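Long-range contacts in arfgap-like finger domain containing protein (PDB 2OWA), which probably activates GTP hydrolysis by ADP-ribosylation factor GTPases, through the zinc-finger ArfGAP domain that this piece of a longer protein contains: residues 27-31 against 79-84; 36-42 against 56-62; 48-54 against 73-79; 99-104 against 127-132. All coordinates share one frame; numbering follows the deposited sequence.

Interaction 1. Residues 27-31 against 79-84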
# COMPACT_ATOMS: atom_id res chain seq x y z
N PHE A 27 -9.05 -7.88 -3.46
CA PHE A 27 -8.35 -7.67 -2.18
C PHE A 27 -8.39 -8.86 -1.21
O PHE A 27 -7.50 -9.04 -0.40
CB PHE A 27 -8.86 -6.41 -1.50
CG PHE A 27 -8.24 -5.15 -2.05
CD1 PHE A 27 -6.86 -4.96 -2.01
CD2 PHE A 27 -9.03 -4.16 -2.58
CE1 PHE A 27 -6.31 -3.81 -2.49
CE2 PHE A 27 -8.46 -2.97 -3.06
CZ PHE A 27 -7.11 -2.82 -3.04
N GLN A 28 -9.43 -9.67 -1.29
CA GLN A 28 -9.51 -10.86 -0.46
C GLN A 28 -8.31 -11.77 -0.74
O GLN A 28 -7.67 -12.29 0.17
CB GLN A 28 -10.82 -11.57 -0.72
CG GLN A 28 -11.98 -10.99 0.06
CD GLN A 28 -13.34 -11.29 -0.60
OE1 GLN A 28 -13.48 -12.26 -1.35
NE2 GLN A 28 -14.32 -10.42 -0.34
N ILE A 29 -7.98 -11.91 -2.02
CA ILE A 29 -6.81 -12.66 -2.42
C ILE A 29 -5.52 -11.97 -2.05
O ILE A 29 -4.65 -12.55 -1.42
CB ILE A 29 -6.79 -12.91 -3.94
CG1 ILE A 29 -8.01 -13.71 -4.37
CG2 ILE A 29 -5.48 -13.59 -4.34
CD1 ILE A 29 -8.24 -14.92 -3.53
N VAL A 30 -5.39 -10.71 -2.46
CA VAL A 30 -4.11 -10.03 -2.29
C VAL A 30 -3.78 -9.86 -0.79
O VAL A 30 -2.65 -9.98 -0.41
CB VAL A 30 -4.05 -8.75 -3.13
CG1 VAL A 30 -2.82 -7.95 -2.79
CG2 VAL A 30 -4.06 -9.13 -4.63
N ARG A 31 -4.79 -9.65 0.05
CA ARG A 31 -4.58 -9.54 1.52
C ARG A 31 -4.15 -10.84 2.16
O ARG A 31 -3.50 -10.83 3.20
CB ARG A 31 -5.85 -9.04 2.24
CG ARG A 31 -5.97 -7.53 2.31
CD ARG A 31 -7.14 -7.09 3.26
NE ARG A 31 -8.34 -7.95 3.19
CZ ARG A 31 -9.49 -7.65 2.59
NH1 ARG A 31 -9.67 -6.50 1.93
NH2 ARG A 31 -10.49 -8.52 2.63
N SER A 79 -9.07 -0.96 2.03
CA SER A 79 -9.30 -1.97 1.00
C SER A 79 -10.71 -2.59 1.03
O SER A 79 -11.21 -3.10 0.03
CB SER A 79 -8.19 -3.04 0.97
OG SER A 79 -8.29 -3.96 2.05
N ASP A 80 -11.32 -2.52 2.20
CA ASP A 80 -12.64 -2.98 2.56
C ASP A 80 -13.79 -2.11 2.09
O ASP A 80 -14.89 -2.59 1.95
CB ASP A 80 -12.75 -2.91 4.09
CG ASP A 80 -12.45 -4.19 4.74
OD1 ASP A 80 -12.36 -4.18 5.97
OD2 ASP A 80 -12.34 -5.21 4.02
N LEU A 81 -13.55 -0.83 1.96
CA LEU A 81 -14.66 0.11 1.98
C LEU A 81 -14.61 1.12 0.84
O LEU A 81 -15.66 1.50 0.31
CB LEU A 81 -14.65 0.83 3.32
N ASP A 82 -13.40 1.55 0.48
CA ASP A 82 -13.20 2.59 -0.52
C ASP A 82 -13.37 2.12 -1.97
O ASP A 82 -13.35 0.91 -2.25
CB ASP A 82 -11.82 3.25 -0.31
CG ASP A 82 -11.84 4.34 0.78
OD1 ASP A 82 -12.53 5.36 0.52
OD2 ASP A 82 -11.19 4.18 1.85
N LYS A 83 -13.54 3.08 -2.88
CA LYS A 83 -13.58 2.83 -4.31
C LYS A 83 -12.13 2.87 -4.88
O LYS A 83 -11.29 3.62 -4.40
CB LYS A 83 -14.45 3.88 -5.03
CG LYS A 83 -15.94 4.04 -4.52
CD LYS A 83 -16.62 2.72 -4.64
CE LYS A 83 -17.99 2.79 -5.30
NZ LYS A 83 -18.47 1.38 -5.48
N PHE A 84 -11.86 2.03 -5.86
CA PHE A 84 -10.53 1.93 -6.49
C PHE A 84 -10.70 2.02 -8.02
O PHE A 84 -11.70 1.54 -8.53
CB PHE A 84 -9.88 0.61 -6.08
CG PHE A 84 -9.43 0.59 -4.64
CD1 PHE A 84 -8.12 0.93 -4.30
CD2 PHE A 84 -10.35 0.28 -3.63
CE1 PHE A 84 -7.71 0.92 -2.93
CE2 PHE A 84 -9.95 0.29 -2.27
CZ PHE A 84 -8.65 0.61 -1.93

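Interaction 2. Residues 36-42 against 56-62. With ZN (zinc ion), chain C.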
# COMPACT_ATOMS: atom_id res chain seq x y z
N ASN A 36 1.34 -9.85 3.35
CA ASN A 36 0.30 -8.82 3.52
C ASN A 36 -0.61 -9.03 4.74
O ASN A 36 -1.58 -8.29 4.93
CB ASN A 36 -0.56 -8.68 2.27
CG ASN A 36 0.20 -8.09 1.08
OD1 ASN A 36 1.18 -7.35 1.24
ND2 ASN A 36 -0.28 -8.38 -0.12
N ARG A 37 -0.28 -10.03 5.56
CA ARG A 37 -1.13 -10.44 6.69
C ARG A 37 -0.71 -9.83 8.03
O ARG A 37 -1.30 -10.06 9.08
CB ARG A 37 -1.21 -11.96 6.74
CG ARG A 37 -1.88 -12.53 5.50
CD ARG A 37 -2.33 -13.92 5.72
NE ARG A 37 -3.62 -14.01 6.43
CZ ARG A 37 -4.19 -15.17 6.76
NH1 ARG A 37 -3.58 -16.31 6.45
NH2 ARG A 37 -5.35 -15.19 7.41
N THR A 38 0.29 -8.98 7.97
CA THR A 38 0.70 -8.20 9.10
C THR A 38 0.90 -6.74 8.62
O THR A 38 1.35 -6.52 7.52
CB THR A 38 1.97 -8.83 9.67
OG1 THR A 38 2.44 -8.05 10.77
CG2 THR A 38 3.05 -8.91 8.63
N CYS A 39 0.54 -5.75 9.44
CA CYS A 39 0.65 -4.33 9.03
C CYS A 39 2.11 -3.99 8.69
O CYS A 39 3.02 -4.40 9.40
CB CYS A 39 0.16 -3.44 10.15
SG CYS A 39 0.57 -1.70 10.05
N PHE A 40 2.31 -3.23 7.63
CA PHE A 40 3.66 -2.85 7.20
C PHE A 40 4.41 -2.06 8.29
O PHE A 40 5.64 -2.18 8.41
CB PHE A 40 3.63 -2.03 5.89
CG PHE A 40 4.99 -1.81 5.28
CD1 PHE A 40 5.66 -2.86 4.63
CD2 PHE A 40 5.60 -0.57 5.34
CE1 PHE A 40 6.94 -2.67 4.07
CE2 PHE A 40 6.90 -0.38 4.76
CZ PHE A 40 7.54 -1.45 4.13
N ASP A 41 3.70 -1.24 9.06
CA ASP A 41 4.35 -0.39 10.08
C ASP A 41 4.52 -1.05 11.45
O ASP A 41 5.59 -0.92 12.07
CB ASP A 41 3.58 0.92 10.27
CG ASP A 41 3.60 1.81 9.04
OD1 ASP A 41 4.08 1.35 7.98
OD2 ASP A 41 3.12 2.97 9.16
N CYS A 42 3.48 -1.75 11.94
CA CYS A 42 3.52 -2.23 13.31
C CYS A 42 3.28 -3.73 13.50
O CYS A 42 3.24 -4.20 14.64
CB CYS A 42 2.51 -1.46 14.15
SG CYS A 42 0.84 -2.08 13.98
N VAL A 56 1.51 -0.72 0.20
CA VAL A 56 1.60 -1.52 1.41
C VAL A 56 0.23 -1.57 2.11
O VAL A 56 -0.55 -0.63 2.02
CB VAL A 56 2.70 -1.02 2.38
CG1 VAL A 56 4.14 -1.22 1.74
CG2 VAL A 56 2.45 0.44 2.73
N PHE A 57 -0.02 -2.67 2.81
CA PHE A 57 -1.19 -2.80 3.71
C PHE A 57 -0.83 -2.48 5.16
O PHE A 57 0.21 -2.93 5.65
CB PHE A 57 -1.78 -4.21 3.67
CG PHE A 57 -2.36 -4.56 2.37
CD1 PHE A 57 -3.69 -4.29 2.10
CD2 PHE A 57 -1.56 -5.15 1.37
CE1 PHE A 57 -4.25 -4.61 0.83
CE2 PHE A 57 -2.09 -5.47 0.13
CZ PHE A 57 -3.44 -5.23 -0.13
N ILE A 58 -1.70 -1.72 5.81
CA ILE A 58 -1.45 -1.16 7.16
C ILE A 58 -2.74 -1.26 7.99
O ILE A 58 -3.80 -1.33 7.41
CB ILE A 58 -0.98 0.32 7.08
CG1 ILE A 58 -1.97 1.21 6.27
CG2 ILE A 58 0.51 0.39 6.56
CD1 ILE A 58 -1.57 2.68 6.22
N CYS A 59 -2.66 -1.21 9.32
CA CYS A 59 -3.82 -1.38 10.16
C CYS A 59 -4.58 -0.06 10.34
O CYS A 59 -4.11 1.02 9.94
CB CYS A 59 -3.44 -1.98 11.54
SG CYS A 59 -2.36 -0.92 12.59
N LEU A 60 -5.75 -0.15 10.97
CA LEU A 60 -6.62 0.99 11.22
C LEU A 60 -5.92 2.05 12.06
O LEU A 60 -6.16 3.25 11.87
CB LEU A 60 -7.96 0.51 11.82
CG LEU A 60 -8.04 -0.37 13.09
CD1 LEU A 60 -7.66 0.42 14.32
CD2 LEU A 60 -9.44 -1.00 13.30
N ASN A 61 -5.03 1.62 12.97
CA ASN A 61 -4.22 2.51 13.79
C ASN A 61 -3.20 3.25 12.91
O ASN A 61 -3.18 4.48 12.88
CB ASN A 61 -3.52 1.70 14.89
CG ASN A 61 -3.03 2.56 16.05
OD1 ASN A 61 -2.04 3.32 15.94
ND2 ASN A 61 -3.73 2.44 17.20
N CYS A 62 -2.39 2.52 12.16
CA CYS A 62 -1.35 3.15 11.34
C CYS A 62 -1.94 3.97 10.20
O CYS A 62 -1.35 4.97 9.83
CB CYS A 62 -0.33 2.12 10.82
SG CYS A 62 0.52 1.37 12.22
ZN ZN C . -0.06 -0.79 12.19

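Interaction 3. Residues 48-54 against 73-79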
# COMPACT_ATOMS: atom_id res chain seq x y z
N THR A 48 -6.19 -4.07 6.84
CA THR A 48 -7.14 -3.93 5.74
C THR A 48 -7.09 -2.54 5.13
O THR A 48 -7.73 -2.29 4.12
CB THR A 48 -8.61 -4.27 6.17
OG1 THR A 48 -9.02 -3.32 7.14
CG2 THR A 48 -8.67 -5.67 6.78
N TRP A 49 -6.35 -1.63 5.74
CA TRP A 49 -6.09 -0.33 5.15
C TRP A 49 -4.85 -0.43 4.26
O TRP A 49 -4.19 -1.47 4.23
CB TRP A 49 -5.94 0.76 6.23
CG TRP A 49 -7.22 1.08 6.85
CD1 TRP A 49 -7.90 0.29 7.75
CD2 TRP A 49 -8.07 2.21 6.59
NE1 TRP A 49 -9.10 0.88 8.06
CE2 TRP A 49 -9.23 2.06 7.39
CE3 TRP A 49 -7.96 3.34 5.76
CZ2 TRP A 49 -10.27 3.00 7.41
CZ3 TRP A 49 -9.01 4.30 5.77
CH2 TRP A 49 -10.16 4.11 6.60
N LEU A 50 -4.57 0.63 3.51
CA LEU A 50 -3.45 0.61 2.59
C LEU A 50 -2.87 2.02 2.30
O LEU A 50 -3.55 3.03 2.44
CB LEU A 50 -3.80 -0.20 1.31
CG LEU A 50 -4.93 0.27 0.40
CD1 LEU A 50 -4.38 1.36 -0.54
CD2 LEU A 50 -5.47 -0.89 -0.42
N SER A 51 -1.58 2.08 1.95
CA SER A 51 -1.04 3.31 1.32
C SER A 51 -0.82 2.94 -0.14
O SER A 51 -0.00 2.03 -0.44
CB SER A 51 0.29 3.74 1.97
OG SER A 51 0.87 4.79 1.22
N LEU A 52 -1.56 3.57 -1.06
CA LEU A 52 -1.38 3.27 -2.46
C LEU A 52 0.04 3.60 -2.90
O LEU A 52 0.60 2.86 -3.68
CB LEU A 52 -2.37 4.01 -3.36
CG LEU A 52 -3.66 3.21 -3.57
CD1 LEU A 52 -4.76 4.15 -4.08
CD2 LEU A 52 -3.46 1.95 -4.49
N SER A 53 0.62 4.67 -2.35
CA SER A 53 1.97 5.18 -2.72
C SER A 53 3.04 4.10 -2.73
O SER A 53 3.81 3.98 -3.68
CB SER A 53 2.40 6.30 -1.74
OG SER A 53 1.33 7.22 -1.51
N PHE A 54 3.09 3.32 -1.65
CA PHE A 54 4.08 2.26 -1.49
C PHE A 54 3.48 0.88 -1.75
O PHE A 54 4.15 -0.12 -1.62
CB PHE A 54 4.69 2.38 -0.09
CG PHE A 54 5.08 3.78 0.23
CD1 PHE A 54 6.16 4.39 -0.44
CD2 PHE A 54 4.36 4.52 1.16
CE1 PHE A 54 6.52 5.72 -0.16
CE2 PHE A 54 4.70 5.83 1.44
CZ PHE A 54 5.77 6.42 0.80
N ILE A 73 2.79 12.37 0.48
CA ILE A 73 3.60 11.49 1.32
C ILE A 73 3.00 10.06 1.30
O ILE A 73 3.65 9.12 0.89
CB ILE A 73 3.69 12.05 2.77
CG1 ILE A 73 4.14 13.53 2.76
CG2 ILE A 73 4.53 11.12 3.68
CD1 ILE A 73 5.62 13.75 2.79
N SER A 74 1.74 9.93 1.70
CA SER A 74 1.09 8.63 1.74
C SER A 74 -0.39 8.78 1.49
O SER A 74 -1.05 9.54 2.17
CB SER A 74 1.40 7.93 3.07
OG SER A 74 0.71 6.72 3.20
N PHE A 75 -0.89 8.07 0.48
CA PHE A 75 -2.25 8.21 -0.07
C PHE A 75 -3.01 6.99 0.40
O PHE A 75 -2.79 5.89 -0.09
CB PHE A 75 -2.17 8.27 -1.61
CG PHE A 75 -3.51 8.35 -2.34
CD1 PHE A 75 -3.95 9.54 -2.89
CD2 PHE A 75 -4.29 7.21 -2.54
CE1 PHE A 75 -5.15 9.63 -3.59
CE2 PHE A 75 -5.52 7.27 -3.22
CZ PHE A 75 -5.94 8.49 -3.77
N VAL A 76 -3.93 7.21 1.33
CA VAL A 76 -4.46 6.12 2.17
C VAL A 76 -5.89 5.78 1.75
O VAL A 76 -6.68 6.68 1.48
CB VAL A 76 -4.42 6.53 3.68
CG1 VAL A 76 -5.22 5.57 4.57
CG2 VAL A 76 -2.99 6.67 4.14
N ARG A 77 -6.17 4.48 1.66
CA ARG A 77 -7.50 3.94 1.38
C ARG A 77 -7.78 2.75 2.28
O ARG A 77 -6.86 2.10 2.76
CB ARG A 77 -7.62 3.46 -0.09
CG ARG A 77 -7.54 4.58 -1.14
CD ARG A 77 -8.75 5.46 -0.94
NE ARG A 77 -8.94 6.53 -1.93
CZ ARG A 77 -8.64 7.82 -1.71
NH1 ARG A 77 -8.05 8.23 -0.58
NH2 ARG A 77 -8.91 8.70 -2.67
N SER A 78 -9.06 2.45 2.45
CA SER A 78 -9.49 1.23 3.09
C SER A 78 -9.74 0.19 1.99
O SER A 78 -10.57 0.44 1.09
CB SER A 78 -10.78 1.51 3.86
OG SER A 78 -11.31 0.28 4.27
N SER A 79 -9.07 -0.96 2.03
CA SER A 79 -9.30 -1.97 1.00
C SER A 79 -10.71 -2.59 1.03
O SER A 79 -11.21 -3.10 0.03
CB SER A 79 -8.19 -3.04 0.97
OG SER A 79 -8.29 -3.96 2.05

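Interaction 4. Residues 99-104 against 127-132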
# COMPACT_ATOMS: atom_id res chain seq x y z
N ARG A 99 7.56 -7.11 -1.16
CA ARG A 99 8.41 -6.29 -2.03
C ARG A 99 8.93 -4.98 -1.38
O ARG A 99 10.11 -4.63 -1.55
CB ARG A 99 7.63 -5.95 -3.31
CG ARG A 99 8.50 -5.32 -4.36
CD ARG A 99 7.77 -5.16 -5.64
NE ARG A 99 8.69 -4.93 -6.75
CZ ARG A 99 8.30 -4.79 -8.03
NH1 ARG A 99 7.02 -4.89 -8.36
NH2 ARG A 99 9.22 -4.58 -8.97
N ALA A 100 8.04 -4.28 -0.67
CA ALA A 100 8.38 -3.04 0.05
C ALA A 100 9.39 -3.27 1.21
O ALA A 100 10.41 -2.56 1.29
CB ALA A 100 7.11 -2.31 0.56
N ARG A 101 9.12 -4.27 2.06
CA ARG A 101 10.05 -4.68 3.13
C ARG A 101 11.40 -5.00 2.49
O ARG A 101 12.42 -4.57 2.99
CB ARG A 101 9.55 -5.93 3.89
CG ARG A 101 8.71 -5.62 5.11
CD ARG A 101 7.90 -6.86 5.53
NE ARG A 101 6.77 -6.51 6.38
CZ ARG A 101 5.63 -7.20 6.41
NH1 ARG A 101 5.52 -8.28 5.64
NH2 ARG A 101 4.62 -6.82 7.20
N ASN A 102 11.39 -5.70 1.37
CA ASN A 102 12.64 -6.09 0.74
C ASN A 102 13.41 -4.86 0.30
O ASN A 102 14.60 -4.75 0.57
CB ASN A 102 12.43 -7.08 -0.44
CG ASN A 102 13.72 -7.30 -1.26
OD1 ASN A 102 14.76 -7.66 -0.71
ND2 ASN A 102 13.66 -7.06 -2.56
N TYR A 103 12.73 -3.95 -0.40
CA TYR A 103 13.36 -2.74 -0.87
C TYR A 103 13.92 -1.89 0.30
O TYR A 103 15.10 -1.51 0.28
CB TYR A 103 12.41 -1.92 -1.73
CG TYR A 103 12.98 -0.58 -2.14
CD1 TYR A 103 13.81 -0.47 -3.24
CD2 TYR A 103 12.71 0.58 -1.39
CE1 TYR A 103 14.33 0.74 -3.62
CE2 TYR A 103 13.23 1.81 -1.77
CZ TYR A 103 14.04 1.87 -2.88
OH TYR A 103 14.56 3.05 -3.26
N PHE A 104 13.07 -1.61 1.27
CA PHE A 104 13.43 -0.75 2.42
C PHE A 104 14.52 -1.33 3.34
O PHE A 104 15.43 -0.60 3.72
CB PHE A 104 12.19 -0.24 3.21
CG PHE A 104 11.40 0.81 2.46
CD1 PHE A 104 12.00 2.02 2.09
CD2 PHE A 104 10.05 0.59 2.11
CE1 PHE A 104 11.28 3.00 1.37
CE2 PHE A 104 9.31 1.54 1.41
CZ PHE A 104 9.93 2.76 1.02
N GLN A 127 11.70 7.28 -4.37
CA GLN A 127 12.32 6.37 -5.30
C GLN A 127 11.59 5.03 -5.48
O GLN A 127 11.41 4.55 -6.61
CB GLN A 127 13.74 6.11 -4.85
CG GLN A 127 14.77 6.62 -5.83
CD GLN A 127 16.02 7.11 -5.14
OE1 GLN A 127 16.56 6.45 -4.26
NE2 GLN A 127 16.50 8.28 -5.55
N TYR A 128 11.15 4.44 -4.37
CA TYR A 128 10.34 3.20 -4.44
C TYR A 128 8.97 3.44 -5.09
O TYR A 128 8.50 2.61 -5.87
CB TYR A 128 10.22 2.54 -3.06
CG TYR A 128 9.48 1.23 -3.08
CD1 TYR A 128 10.08 0.08 -3.62
CD2 TYR A 128 8.17 1.16 -2.62
CE1 TYR A 128 9.39 -1.13 -3.65
CE2 TYR A 128 7.47 -0.04 -2.65
CZ TYR A 128 8.08 -1.17 -3.16
OH TYR A 128 7.38 -2.33 -3.19
N LYS A 129 8.32 4.56 -4.75
CA LYS A 129 7.04 4.97 -5.35
C LYS A 129 7.17 5.05 -6.91
O LYS A 129 6.30 4.58 -7.63
CB LYS A 129 6.63 6.32 -4.76
CG LYS A 129 5.14 6.69 -4.76
CD LYS A 129 4.80 7.85 -5.71
CE LYS A 129 3.44 8.51 -5.35
NZ LYS A 129 3.49 9.60 -4.26
N GLN A 130 8.29 5.61 -7.38
CA GLN A 130 8.63 5.67 -8.80
C GLN A 130 8.94 4.34 -9.44
O GLN A 130 8.67 4.19 -10.61
CB GLN A 130 9.82 6.62 -9.05
CG GLN A 130 9.42 8.09 -9.02
CD GLN A 130 10.56 9.03 -9.43
OE1 GLN A 130 10.65 10.14 -8.95
NE2 GLN A 130 11.44 8.56 -10.32
N ILE A 131 9.53 3.40 -8.71
CA ILE A 131 9.75 2.02 -9.20
C ILE A 131 8.40 1.37 -9.51
O ILE A 131 8.21 0.70 -10.54
CB ILE A 131 10.56 1.14 -8.18
CG1 ILE A 131 12.01 1.65 -8.02
CG2 ILE A 131 10.56 -0.35 -8.58
CD1 ILE A 131 12.72 1.12 -6.78
N LEU A 132 7.45 1.58 -8.60
CA LEU A 132 6.12 1.05 -8.81
C LEU A 132 5.40 1.72 -9.97
O LEU A 132 4.74 1.03 -10.73
CB LEU A 132 5.30 1.15 -7.53
CG LEU A 132 5.73 0.32 -6.31
CD1 LEU A 132 4.62 0.55 -5.26
CD2 LEU A 132 5.97 -1.20 -6.58
O HOH W 1 16.82 4.91 -1.85

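Interaction 1. Residues 27-31 against 79-84
Arg31, on helix 20-32, reaches Ser79 in the loop after strand 76-78: its NH1 donates to Ser79 OG over 2.9 Å, with an N-H...O angle of 149° and the oxygen close to the guanidinium plane. A bend at chi3 (-37°) turns the end of the arginine back along its own helix, where Phe27 O, the acceptor of the helical bond from Arg31 N, lies over one face of the guanidinium. Serine suits its place because one hydroxyl does two jobs: while accepting from Arg31, Ser79 OG donates to Thr48 O. Asp80 contributes charge alone. Its OD2 stands 3.6 Å from Arg31 NH1 in a long salt bridge, well out of the guanidinium plane, with no N-H directed at it. Beside this polar group the contact turns apolar, which suits phenylalanine rings. Ser79 CB sits over the centre of the Phe27 ring, 3.7 Å from its centroid, in a CH-pi contact. The same ring turns its edge to the face of Phe84, a T-shaped pair with planes at 61°. Leu89 and Met92 of helix 86-94, Leu50 of strand 49-51 and Phe57 of strand 56-58 also touch Phe27, packing helix 20-32 against both helix and sheet.

Interaction 2. Residues 36-42 against 56-62
Cys39 SG is gripped by four groups: the zinc ion at 2.4 Å, Cys42 N at 3.5 Å, and, more weakly, Asp41 N and Cys59 N, the latter coming across from the other segment at 3.3 Å. Cys42, Cys59 and Cys62 complete the metal site, so each segment gives one CxxC pair. Cys59 stands at the N-cap of helix 60-67, and its SG also takes the N-H of Cys62 in a capping bond. Next to the site, Phe40 N donates to Phe57 O (2.9 Å) in the carbonyl plane, tying the loop of the first CxxC pair to strand 56-58. The Phe40 ring is covered on one face by Val56 CG1, which sits over its centre at 3.7 Å from the centroid. Asn36 lays its amide obliquely against Phe57, Asn36 ND2 lying 3.4 Å from Phe57 CE2, while its polar ends bond to Asn97 N and Val30 O. Asp41 rests CB on Cys62 SG and sends its carboxylate to Lys117, Tyr119 and His66. A site of four sulfurs is consistent with a structural rather than a catalytic zinc, and the N-H...S bonds would probably spread the negative charge of the thiolates.

Interaction 3. Residues 48-54 against 73-79
Ser51 and Ser74 both hold OG trans to the main-chain nitrogen (chi1 172° and 175°), which brings the two hydroxyls to 2.8 Å; either could be the donor, and Ser74 OG also bonds to His66 ND1. At the far end of the contact, Thr48 O takes the backbone bond from Ser79 N at 2.8 Å, and the Ser79 torsion (chi1 75°), which turns OG back between nitrogen and carbonyl carbon, adds Ser79 OG as a second donor at 2.7 Å. Between these ends the strands run antiparallel. Leu50 and Arg77 form the hydrogen-bonded pair, Leu52 N continues to Phe75 O, and beyond it Ser53 OG replaces a carbonyl by accepting from Phe75 N (3.1 Å). On the sheet face of Trp49, Val76 and Ser78, the broad indole covers its small neighbour: Ser78 CB lies over the six-membered ring, 3.6 Å from its centroid, and Arg67 adds a cation-pi contact. On the other face, Leu50 CD1 packs on the aliphatic base of Arg77, whose bend at chi2 carries NH1 round to donate to Val76 O of its own strand. Leu52 CD1 meets the Phe75 ring at CE2. Strand 49-51 is the middle of three, with 56-58 on its other side, in the small antiparallel sheet that, joined to a four-cysteine zinc finger and surrounded by helices, characterises the ArfGAP domain.

Interaction 4. Residues 99-104 against 127-132
Segments 99-104 and 127-132, both helical, lie with their axes 11.5 Å apart at closest and their directions 135° apart, and Tyr103 and Tyr128 have the nearest pair of CA atoms. So wide a gap suits large aromatic side chains. Tyr128 extends across it, CG trans to the main-chain nitrogen (chi1 -176°), and runs alongside Tyr103, which comes from the facing helix in the reverse sense. CD1 of Tyr128 lies over the face of the Tyr103 ring, offset toward its rim and 3.3 Å from Tyr103 CG, with the two planes inclined at 33°. This is a knob-into-hole contact: Tyr128 is the knob, and Arg99, Ala100, Tyr103 and Phe104 form the hole. Alanine fits because it leaves the ring room, Ala100 CB meeting Tyr128 CE2 at 3.9 Å. Phe104 adds CZ against Tyr128 CB, completing an aromatic cluster that joins helices 97-107 and 123-135 in the helical part of the ArfGAP domain. At the tip of the knob, Tyr128 OH lies against the alkyl chain of Arg99, 3.4 Å from Arg99 CG; Ala100 N is also near, but its angle is too poor for a hydrogen bond. Arg99 runs extended from CG to NE and places one guanidinium face over Leu132 CD2, while NH1 bonds to Ile94 O and forms a salt bridge with Glu135. Ile131 CD1 packs on Tyr103 CE1 at 3.6 Å. Toward the other end, Tyr103 OH rests on Gln127 CB, and a water 3.2 Å from this hydroxyl donates to Gln127 OE1 at 2.9 Å.

From the N terminus, helix 20-32 opens interaction 1, whose loop closes only when the chain reaches 79-84. Interactions 2 and 3 both fall within that loop and cross each other: 36-42 comes first, then 48-54, then 56-62 closes interaction 2 and 73-79 closes interaction 3. Zinc finger and sheet interlock here: strands 49-51 and 56-58 are neighbours, joined by Ile58 N to Trp49 O and probably Ser51 N to Val56 O. Ser79 belongs to interactions 1 and 3. Interaction 4 follows in series, its centre about 20 Å from that of interaction 1, and joins two later helices; Ala100 touches Phe40 and Val56, and Tyr128 meets Phe54, linking those helices to the central sheet region.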